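Local coordinates for probable csgAB operon transcriptional regulatory protein (Salmonella typhimurium, PDB 5XP0), which acts as the master regulator of curli fimbriae expression, needed for csgAB transcription and promoting biofilm formation, the fragment here being its atypical receiver domain, at residues His18-Ile23 / Leu41-Lys46; Gln29-Leu34 / Gly45-Ile50; Leu92-Pro97 / Gly113-Thr118; Tyr100-Ile105 / Gln140-Tyr145. All coordinates share one frame; numbering follows the deposited sequence.

Contact 1: His18-Ile23 / Leu41-Lys46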
# COMPACT_ATOMS: atom_id res chain seq x y z
N HIS B 18 13.20 -18.98 -2.70
CA HIS B 18 12.51 -17.82 -3.05
C HIS B 18 11.88 -17.17 -1.89
O HIS B 18 11.33 -17.78 -1.09
CB HIS B 18 11.39 -18.21 -3.94
CG HIS B 18 11.76 -19.05 -5.10
ND1 HIS B 18 11.63 -20.41 -5.10
CD2 HIS B 18 12.17 -18.72 -6.33
CE1 HIS B 18 11.96 -20.88 -6.27
NE2 HIS B 18 12.29 -19.88 -7.04
N THR B 19 12.00 -15.93 -1.82
CA THR B 19 11.36 -15.17 -0.76
C THR B 19 11.05 -13.76 -1.26
O THR B 19 11.82 -13.16 -2.03
CB THR B 19 12.22 -15.13 0.50
OG1 THR B 19 11.53 -14.41 1.52
CG2 THR B 19 13.54 -14.48 0.23
N LEU B 20 9.94 -13.21 -0.79
CA LEU B 20 9.54 -11.91 -1.29
C LEU B 20 10.09 -10.80 -0.40
O LEU B 20 10.02 -10.88 0.83
CB LEU B 20 8.02 -11.76 -1.33
CG LEU B 20 7.16 -12.57 -2.27
CD1 LEU B 20 5.73 -12.17 -1.96
CD2 LEU B 20 7.52 -12.25 -3.72
N LEU B 21 10.58 -9.75 -1.03
CA LEU B 21 11.03 -8.57 -0.32
C LEU B 21 10.33 -7.38 -0.94
O LEU B 21 10.65 -6.97 -2.05
CB LEU B 21 12.54 -8.43 -0.39
CG LEU B 21 13.09 -7.19 0.31
CD1 LEU B 21 12.64 -7.13 1.77
CD2 LEU B 21 14.60 -7.23 0.25
N LEU B 22 9.31 -6.88 -0.25
CA LEU B 22 8.53 -5.79 -0.79
C LEU B 22 9.12 -4.49 -0.25
O LEU B 22 9.07 -4.21 0.95
CB LEU B 22 7.06 -5.98 -0.41
CG LEU B 22 6.18 -4.75 -0.63
CD1 LEU B 22 6.12 -4.39 -2.07
CD2 LEU B 22 4.82 -5.10 -0.19
N ILE B 23 9.69 -3.71 -1.14
CA ILE B 23 10.36 -2.49 -0.76
C ILE B 23 9.46 -1.34 -1.17
O ILE B 23 9.31 -1.06 -2.37
CB ILE B 23 11.74 -2.37 -1.40
CG1 ILE B 23 12.62 -3.53 -0.96
CG2 ILE B 23 12.40 -1.00 -1.00
CD1 ILE B 23 14.03 -3.50 -1.59
N LEU B 41 1.10 -17.29 -3.21
CA LEU B 41 2.27 -17.95 -3.76
C LEU B 41 2.84 -19.02 -2.84
O LEU B 41 3.72 -19.75 -3.28
CB LEU B 41 3.39 -16.93 -4.02
CG LEU B 41 2.99 -15.83 -5.03
CD1 LEU B 41 3.93 -14.64 -4.96
CD2 LEU B 41 2.95 -16.40 -6.44
N ALA B 42 2.36 -19.13 -1.61
CA ALA B 42 2.90 -20.06 -0.62
C ALA B 42 4.39 -19.80 -0.40
O ALA B 42 5.21 -20.72 -0.38
CB ALA B 42 2.66 -21.52 -1.04
N ILE B 43 4.74 -18.54 -0.17
CA ILE B 43 6.13 -18.15 -0.02
C ILE B 43 6.26 -17.22 1.19
O ILE B 43 5.30 -16.59 1.62
CB ILE B 43 6.62 -17.47 -1.31
CG1 ILE B 43 8.10 -17.18 -1.26
CG2 ILE B 43 5.86 -16.18 -1.52
CD1 ILE B 43 8.65 -16.61 -2.58
N THR B 44 7.46 -17.17 1.74
CA THR B 44 7.73 -16.24 2.82
C THR B 44 8.03 -14.87 2.23
O THR B 44 8.33 -14.72 1.04
CB THR B 44 8.87 -16.78 3.69
OG1 THR B 44 8.89 -16.07 4.94
CG2 THR B 44 10.19 -16.60 3.02
N GLY B 45 7.94 -13.85 3.07
CA GLY B 45 8.16 -12.51 2.57
C GLY B 45 8.28 -11.51 3.70
O GLY B 45 7.91 -11.79 4.85
N LYS B 46 8.80 -10.34 3.35
CA LYS B 46 8.96 -9.25 4.32
C LYS B 46 8.78 -7.94 3.60
O LYS B 46 9.01 -7.84 2.39
CB LYS B 46 10.34 -9.26 4.99
CG LYS B 46 10.79 -10.55 5.65
CD LYS B 46 10.06 -10.78 6.98
CE LYS B 46 10.08 -12.24 7.42
NZ LYS B 46 9.29 -12.42 8.66
O HOH W 1 9.79 -18.88 0.76
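H18 brings the one ring of the pair, and it is CB, not the imidazole, that touches I43, 3.5 Å from CD1; the ring turns away, its ND1 bonded to S14 O. The other flat groups are the peptide planes of a parallel strand pairing, the two strands of a beta-alpha-beta crossover in the receiver fold. T44 O accepts L20 N at 2.9 Å. One step on, L20 O takes K46 N; G45 CA lies 3.0 Å from the same L20 O in a CA-H...O contact, and K46 O receives L22 N at 2.8 Å. Of the two sheet faces, that of L20 and G45 is covered by helix 28-41, whose L34 and L37 touch L20; the other holds L21 and K46, with K46 reaching away. On the helix side of the ladder, I43 sets CG2 3.9 Å from L20 CG, the two side chains crossing at about a right angle. T19 OG1, anti to its own backbone N (chi1 -178°), adds only a weak bond to T44 O. Where the strands splay, a water donates to H18 O at 2.6 Å and accepts from T44 N.

Contact 2: Gln29-Leu34 / Gly45-Ile50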
# COMPACT_ATOMS: atom_id res chain seq x y z
N GLN B 29 -1.70 -0.93 3.88
CA GLN B 29 -2.01 -1.53 2.59
C GLN B 29 -0.83 -2.33 2.02
O GLN B 29 -1.06 -3.35 1.38
CB GLN B 29 -2.51 -0.51 1.59
CG GLN B 29 -1.63 0.60 1.34
CD GLN B 29 -1.90 1.80 2.23
OE1 GLN B 29 -2.09 1.66 3.44
NE2 GLN B 29 -1.93 2.98 1.63
N ALA B 30 0.41 -1.90 2.26
CA ALA B 30 1.55 -2.72 1.85
C ALA B 30 1.55 -4.08 2.54
O ALA B 30 1.84 -5.11 1.93
CB ALA B 30 2.85 -1.97 2.14
N THR B 31 1.22 -4.10 3.82
CA THR B 31 1.09 -5.36 4.53
C THR B 31 0.01 -6.23 3.93
O THR B 31 0.20 -7.45 3.79
CB THR B 31 0.79 -5.08 6.02
OG1 THR B 31 1.91 -4.42 6.59
CG2 THR B 31 0.47 -6.37 6.78
N ALA B 32 -1.13 -5.63 3.58
CA ALA B 32 -2.20 -6.40 2.96
C ALA B 32 -1.75 -6.99 1.64
O ALA B 32 -2.07 -8.14 1.32
CB ALA B 32 -3.45 -5.55 2.70
N LEU B 33 -1.02 -6.22 0.84
CA LEU B 33 -0.54 -6.79 -0.42
C LEU B 33 0.46 -7.90 -0.15
O LEU B 33 0.39 -8.97 -0.74
CB LEU B 33 0.10 -5.73 -1.31
CG LEU B 33 0.71 -6.28 -2.61
CD1 LEU B 33 -0.27 -6.89 -3.57
CD2 LEU B 33 1.42 -5.13 -3.30
N LEU B 34 1.40 -7.66 0.75
CA LEU B 34 2.38 -8.70 1.03
C LEU B 34 1.72 -9.99 1.52
O LEU B 34 2.08 -11.11 1.12
CB LEU B 34 3.38 -8.18 2.04
CG LEU B 34 4.46 -9.22 2.37
CD1 LEU B 34 5.35 -9.53 1.17
CD2 LEU B 34 5.25 -8.72 3.54
N GLY B 45 7.94 -13.85 3.07
CA GLY B 45 8.16 -12.51 2.57
C GLY B 45 8.28 -11.51 3.70
O GLY B 45 7.91 -11.79 4.85
N LYS B 46 8.80 -10.34 3.35
CA LYS B 46 8.96 -9.25 4.32
C LYS B 46 8.78 -7.94 3.60
O LYS B 46 9.01 -7.84 2.39
CB LYS B 46 10.34 -9.26 4.99
CG LYS B 46 10.79 -10.55 5.65
CD LYS B 46 10.06 -10.78 6.98
CE LYS B 46 10.08 -12.24 7.42
NZ LYS B 46 9.29 -12.42 8.66
N LEU B 47 8.46 -6.93 4.39
CA LEU B 47 8.32 -5.55 3.95
C LEU B 47 9.56 -4.79 4.37
O LEU B 47 10.01 -4.94 5.50
CB LEU B 47 7.08 -4.97 4.62
CG LEU B 47 6.35 -3.75 4.10
CD1 LEU B 47 5.04 -3.62 4.89
CD2 LEU B 47 7.20 -2.51 4.29
N HIS B 48 10.09 -3.95 3.50
CA HIS B 48 11.22 -3.10 3.89
C HIS B 48 10.98 -1.67 3.45
O HIS B 48 10.65 -1.42 2.29
CB HIS B 48 12.53 -3.61 3.30
CG HIS B 48 13.70 -2.73 3.60
ND1 HIS B 48 14.46 -2.87 4.75
CD2 HIS B 48 14.22 -1.67 2.94
CE1 HIS B 48 15.43 -1.97 4.74
NE2 HIS B 48 15.30 -1.22 3.66
N ASN B 49 11.21 -0.71 4.35
CA ASN B 49 11.03 0.70 4.06
C ASN B 49 12.02 1.15 2.99
O ASN B 49 13.24 1.17 3.24
CB ASN B 49 11.26 1.53 5.32
CG ASN B 49 10.80 2.95 5.16
OD1 ASN B 49 10.79 3.51 4.05
ND2 ASN B 49 10.37 3.55 6.25
N ILE B 50 11.49 1.57 1.84
CA ILE B 50 12.29 2.03 0.70
C ILE B 50 13.20 3.18 1.06
O ILE B 50 14.23 3.40 0.39
CB ILE B 50 11.34 2.43 -0.44
CG1 ILE B 50 12.14 2.70 -1.71
CG2 ILE B 50 10.48 3.67 -0.05
CD1 ILE B 50 11.27 2.75 -2.97
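L34 drives its CD2 methyl against the backbone of K46 and L47, the closest packing between helix 28-41 and strand 45-49, the last two elements of a beta-alpha-beta unit in this receiver domain. Helix and strand run nearly antiparallel, 154° between their directions, with axes 9.0 Å apart, and no hydrogen bond joins them. CD2 stands 3.6 Å from K46 C and 3.8 Å from L47 N, so the methyl lies against peptide atoms more than against another side chain; its nearest such partner is L47 CB. CG of L34 is anti to the backbone N (chi1 -179°), and of the two methyls beyond it CD2 is the one that comes closest. G45, with no side chain, lets the other methyl, CD1, come to 4.2 Å from K46 N. On the inner side L34 and A30 also touch strand 19-24, at L22 and T24.

The loose side is that of K46, which points its side chain away and is exposed, poorly ordered toward solvent. L47 is partly exposed yet fills the gap between A30 and T31, crossing T31 at about a right angle. T31 OG1 is bonded to T118 O of the second subunit and weakly to S27 O; L47 CD1 meets that oxygen by van der Waals contact alone. The L47 CD1 methyl ends between A30 CB at 3.9 Å and T31 OG1 at 3.7 Å.

Contact 3: Leu92-Pro97 / Gly113-Thr118; sequences LLLNTP and GVFYAT
L92 drops its CD2 methyl into the shallow hollow above G113, and the fit is tight: CD2 lies 3.5 Å from G113 CA and equally close to F115 CE2. F115 buries more here than any other residue of its segment; its ring crosses L92 obliquely, while L94 CD1 approaches its CB. Beneath them the parallel strands are laced by L93 N to G113 O at 3.1 Å and F115 N to L93 O at 2.7 Å.

Past the strand ends T96 fills the notch beside V114 and Y116. Its CB sits 3.7 Å from V114 CG1, and its OG1, anti to the carbonyl carbon (chi1 -54°), bonds F115 O from above the carbonyl plane, T96 N the same oxygen within it. Within 113-118, V114 CG1 lies over one face of the Y116 ring; across the contact, P97 O meets that ring's edge, 3.4 Å from CE1. A water ties N95 N and OD1 to A117 O; N95 ND2 bonds D66 OD1.

The pairing joins strands 90-94 and 111-114 of the receiver sheet. F115 and L92 are covered by helix 121-132, V114 and Y116 by I105 of helix 102-107, and N95 meets L28 and Q29 of the second subunit.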
# COMPACT_ATOMS: atom_id res chain seq x y z
N LEU B 92 11.86 -7.01 -9.51
CA LEU B 92 10.69 -6.64 -10.29
C LEU B 92 10.21 -5.29 -9.83
O LEU B 92 10.17 -5.01 -8.63
CB LEU B 92 9.60 -7.68 -10.14
CG LEU B 92 9.99 -8.97 -10.88
CD1 LEU B 92 10.43 -9.96 -9.88
CD2 LEU B 92 8.78 -9.47 -11.64
N LEU B 93 9.84 -4.46 -10.79
CA LEU B 93 9.36 -3.12 -10.49
C LEU B 93 7.85 -3.14 -10.33
O LEU B 93 7.14 -3.74 -11.14
CB LEU B 93 9.76 -2.17 -11.60
CG LEU B 93 11.25 -2.17 -11.93
CD1 LEU B 93 11.51 -1.13 -13.05
CD2 LEU B 93 12.14 -1.90 -10.72
N LEU B 94 7.38 -2.53 -9.26
CA LEU B 94 5.98 -2.51 -8.93
C LEU B 94 5.44 -1.10 -9.13
O LEU B 94 6.17 -0.12 -8.97
CB LEU B 94 5.81 -2.95 -7.47
CG LEU B 94 4.41 -3.17 -6.93
CD1 LEU B 94 3.87 -4.48 -7.50
CD2 LEU B 94 4.45 -3.20 -5.37
N ASN B 95 4.16 -1.00 -9.50
CA ASN B 95 3.49 0.29 -9.68
C ASN B 95 4.28 1.18 -10.63
O ASN B 95 4.45 2.37 -10.38
CB ASN B 95 3.27 1.03 -8.36
CG ASN B 95 2.38 0.28 -7.39
OD1 ASN B 95 1.33 -0.28 -7.75
ND2 ASN B 95 2.82 0.25 -6.13
N THR B 96 4.76 0.60 -11.73
CA THR B 96 5.66 1.30 -12.63
C THR B 96 4.92 2.29 -13.49
O THR B 96 3.88 1.95 -14.08
CB THR B 96 6.40 0.32 -13.55
OG1 THR B 96 7.05 -0.69 -12.77
CG2 THR B 96 7.44 1.09 -14.35
N PRO B 97 5.42 3.51 -13.63
CA PRO B 97 4.77 4.46 -14.53
C PRO B 97 4.67 3.86 -15.92
O PRO B 97 5.63 3.26 -16.43
CB PRO B 97 5.71 5.67 -14.52
CG PRO B 97 6.38 5.61 -13.23
CD PRO B 97 6.52 4.15 -12.88
N GLY B 113 11.28 -8.29 -14.22
CA GLY B 113 9.92 -8.03 -14.61
C GLY B 113 9.53 -6.62 -14.24
O GLY B 113 10.22 -5.94 -13.48
N VAL B 114 8.41 -6.20 -14.82
CA VAL B 114 7.87 -4.88 -14.63
C VAL B 114 6.36 -5.03 -14.50
O VAL B 114 5.71 -5.53 -15.41
CB VAL B 114 8.20 -3.93 -15.78
CG1 VAL B 114 7.54 -2.62 -15.51
CG2 VAL B 114 9.71 -3.80 -15.95
N PHE B 115 5.82 -4.61 -13.38
CA PHE B 115 4.38 -4.58 -13.17
C PHE B 115 3.89 -3.14 -13.31
O PHE B 115 4.41 -2.25 -12.65
CB PHE B 115 4.04 -5.10 -11.78
CG PHE B 115 4.34 -6.55 -11.62
CD1 PHE B 115 3.63 -7.48 -12.33
CD2 PHE B 115 5.34 -6.98 -10.75
CE1 PHE B 115 3.91 -8.82 -12.21
CE2 PHE B 115 5.62 -8.31 -10.61
CZ PHE B 115 4.89 -9.25 -11.35
N TYR B 116 2.89 -2.93 -14.16
CA TYR B 116 2.28 -1.60 -14.30
C TYR B 116 0.93 -1.46 -13.59
O TYR B 116 0.54 -0.35 -13.21
CB TYR B 116 2.07 -1.29 -15.80
CG TYR B 116 3.30 -1.23 -16.60
CD1 TYR B 116 4.06 -0.06 -16.63
CD2 TYR B 116 3.72 -2.33 -17.34
CE1 TYR B 116 5.20 0.01 -17.37
CE2 TYR B 116 4.87 -2.27 -18.08
CZ TYR B 116 5.60 -1.10 -18.09
OH TYR B 116 6.73 -1.05 -18.84
N ALA B 117 0.22 -2.57 -13.41
CA ALA B 117 -1.19 -2.51 -13.03
C ALA B 117 -1.31 -2.09 -11.58
O ALA B 117 -0.61 -2.61 -10.71
CB ALA B 117 -1.87 -3.87 -13.21
N THR B 118 -2.19 -1.14 -11.32
CA THR B 118 -2.50 -0.73 -9.95
C THR B 118 -3.84 -1.30 -9.50
O THR B 118 -4.24 -1.09 -8.35
CB THR B 118 -2.46 0.82 -9.88
OG1 THR B 118 -1.10 1.28 -9.67
CG2 THR B 118 -3.37 1.40 -8.79
O HOH W 2 1.81 -2.62 -9.72
O HOH W 3 1.04 2.12 -13.70

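Contact 4: Tyr100-Ile105 / Gln140-Tyr145; sequences YPYREI and QKLASY
K141 NZ donates to Y102 OH at 2.6 Å, a short bond made at the outer end of the tyrosine. A chi3 of 85° bends the lysine chain at CE; the chain crosses Y102 at about a right angle, with CE 3.1 Å from OH. Y102, the first residue of helix 102-107 after the N-cap P101, accounts for most of what its own segment buries against helix 140-147. The contact lays that helix, which follows helix 121-132, against helix 102-107 of the receiver domain.

L142 lies over one face of the Y102 ring: CD1 stands 3.6 Å from the ring centroid, 12° off the normal, a well-centred CH-pi contact. The neighbouring aromatic, Y145, slides past in the opposite direction. The two planes stand 54° apart, neither stacked nor edge-to-face, and Y102 CB lies over the centre of the Y145 ring at 3.9 Å from its centroid, a second CH-pi contact. At its far end Y145 OH approaches R103 CA, 3.4 Å away. Deeper in, I105 CD1 packs on L142 CD2 at 3.9 Å; both leucine and isoleucine also touch V114 of strand 111-114, which joins this helix pair to the sheet.

The interface is thus mainly apolar and aromatic, with one hydrogen bond across the two segments. K141 is probably charged, and its ammonium would polarise the Y102 hydroxyl, favouring its O-H as a donor and probably lowering its pKa.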
# COMPACT_ATOMS: atom_id res chain seq x y z
N TYR B 100 7.68 4.61 -18.21
CA TYR B 100 9.02 4.54 -17.65
C TYR B 100 9.90 4.00 -18.76
O TYR B 100 9.56 2.96 -19.36
CB TYR B 100 9.05 3.63 -16.42
CG TYR B 100 10.35 3.55 -15.66
CD1 TYR B 100 10.99 4.69 -15.19
CD2 TYR B 100 10.92 2.32 -15.38
CE1 TYR B 100 12.17 4.60 -14.49
CE2 TYR B 100 12.11 2.22 -14.71
CZ TYR B 100 12.73 3.36 -14.24
OH TYR B 100 13.92 3.25 -13.54
N PRO B 101 10.99 4.69 -19.13
CA PRO B 101 11.69 4.31 -20.36
C PRO B 101 12.33 2.93 -20.28
O PRO B 101 12.81 2.50 -19.23
CB PRO B 101 12.74 5.41 -20.54
CG PRO B 101 12.24 6.56 -19.73
CD PRO B 101 11.49 5.96 -18.58
N TYR B 102 12.35 2.25 -21.42
CA TYR B 102 13.02 0.96 -21.52
C TYR B 102 14.49 1.06 -21.14
O TYR B 102 15.05 0.17 -20.50
CB TYR B 102 12.90 0.43 -22.94
CG TYR B 102 11.55 -0.14 -23.29
CD1 TYR B 102 10.47 -0.06 -22.43
CD2 TYR B 102 11.39 -0.81 -24.50
CE1 TYR B 102 9.24 -0.61 -22.78
CE2 TYR B 102 10.20 -1.36 -24.85
CZ TYR B 102 9.13 -1.27 -24.01
OH TYR B 102 7.96 -1.85 -24.42
N ARG B 103 15.14 2.14 -21.56
CA ARG B 103 16.54 2.37 -21.21
C ARG B 103 16.73 2.39 -19.70
O ARG B 103 17.77 1.94 -19.19
CB ARG B 103 17.02 3.70 -21.79
CG ARG B 103 16.54 4.02 -23.20
CD ARG B 103 17.00 5.40 -23.66
NE ARG B 103 16.44 6.47 -22.84
CZ ARG B 103 15.34 7.16 -23.13
NH1 ARG B 103 14.65 6.90 -24.24
NH2 ARG B 103 14.92 8.12 -22.32
N GLU B 104 15.74 2.89 -18.98
CA GLU B 104 15.84 2.94 -17.51
C GLU B 104 15.60 1.57 -16.90
O GLU B 104 16.29 1.17 -15.97
CB GLU B 104 14.84 3.94 -16.93
CG GLU B 104 14.92 5.34 -17.51
CD GLU B 104 16.33 5.81 -17.69
OE1 GLU B 104 17.15 5.57 -16.78
OE2 GLU B 104 16.63 6.39 -18.75
N ILE B 105 14.60 0.85 -17.39
CA ILE B 105 14.37 -0.51 -16.91
C ILE B 105 15.63 -1.36 -17.04
O ILE B 105 16.02 -2.07 -16.11
CB ILE B 105 13.19 -1.12 -17.66
CG1 ILE B 105 11.92 -0.41 -17.27
CG2 ILE B 105 13.11 -2.60 -17.39
CD1 ILE B 105 10.79 -0.59 -18.25
N GLN B 140 6.25 -8.57 -24.69
CA GLN B 140 7.06 -9.07 -25.79
C GLN B 140 8.01 -7.98 -26.28
O GLN B 140 9.19 -8.24 -26.55
CB GLN B 140 6.18 -9.59 -26.92
CG GLN B 140 5.54 -10.95 -26.66
CD GLN B 140 6.54 -12.07 -26.70
OE1 GLN B 140 7.50 -12.03 -27.46
NE2 GLN B 140 6.32 -13.10 -25.87
N LYS B 141 7.54 -6.73 -26.35
CA LYS B 141 8.41 -5.69 -26.90
C LYS B 141 9.54 -5.36 -25.93
O LYS B 141 10.69 -5.15 -26.35
CB LYS B 141 7.56 -4.46 -27.23
CG LYS B 141 8.21 -3.50 -28.20
CD LYS B 141 7.33 -2.26 -28.45
CE LYS B 141 7.51 -1.17 -27.41
NZ LYS B 141 6.41 -1.13 -26.39
N LEU B 142 9.27 -5.36 -24.62
CA LEU B 142 10.34 -5.03 -23.69
C LEU B 142 11.35 -6.17 -23.59
O LEU B 142 12.57 -5.92 -23.58
CB LEU B 142 9.75 -4.68 -22.32
CG LEU B 142 10.75 -4.41 -21.21
CD1 LEU B 142 11.78 -3.38 -21.67
CD2 LEU B 142 10.00 -3.95 -19.97
N ALA B 143 10.87 -7.43 -23.55
CA ALA B 143 11.79 -8.57 -23.59
C ALA B 143 12.71 -8.50 -24.79
O ALA B 143 13.90 -8.81 -24.69
CB ALA B 143 11.05 -9.91 -23.61
N SER B 144 12.16 -8.11 -25.95
CA SER B 144 12.99 -8.03 -27.15
C SER B 144 14.03 -6.93 -27.01
O SER B 144 15.20 -7.11 -27.39
CB SER B 144 12.14 -7.78 -28.40
OG SER B 144 13.00 -7.73 -29.56
N TYR B 145 13.63 -5.78 -26.48
CA TYR B 145 14.59 -4.72 -26.21
C TYR B 145 15.71 -5.22 -25.32
O TYR B 145 16.89 -4.99 -25.59
CB TYR B 145 13.90 -3.52 -25.55
CG TYR B 145 14.88 -2.43 -25.14
CD1 TYR B 145 15.30 -1.46 -26.05
CD2 TYR B 145 15.38 -2.39 -23.85
CE1 TYR B 145 16.19 -0.46 -25.66
CE2 TYR B 145 16.27 -1.39 -23.45
CZ TYR B 145 16.67 -0.44 -24.35
OH TYR B 145 17.55 0.53 -23.94

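In the fold
Contacts 1 and 2 close the first beta-alpha-beta unit: they share G45 and K46 on edge strand 45-49, their centres 9 Å apart. Contact 3 closes the last unit, strands 90-94 and 111-114, at the other edge of the same five-stranded parallel sheet, its centre about 16 Å from that of contact 1. L94 bridges the two ends, touching L22 and L33. Contact 4, its centre about 12 Å from that of contact 3, interlocks with it along the chain, since helix 102-107 lies between the strands of contact 3, and V114 packs on both I105 and L142; it brings helix 140-147 onto the domain. Contacts 2 and 3 both meet the second subunit, where T31 OG1 bonds T118 O of that subunit.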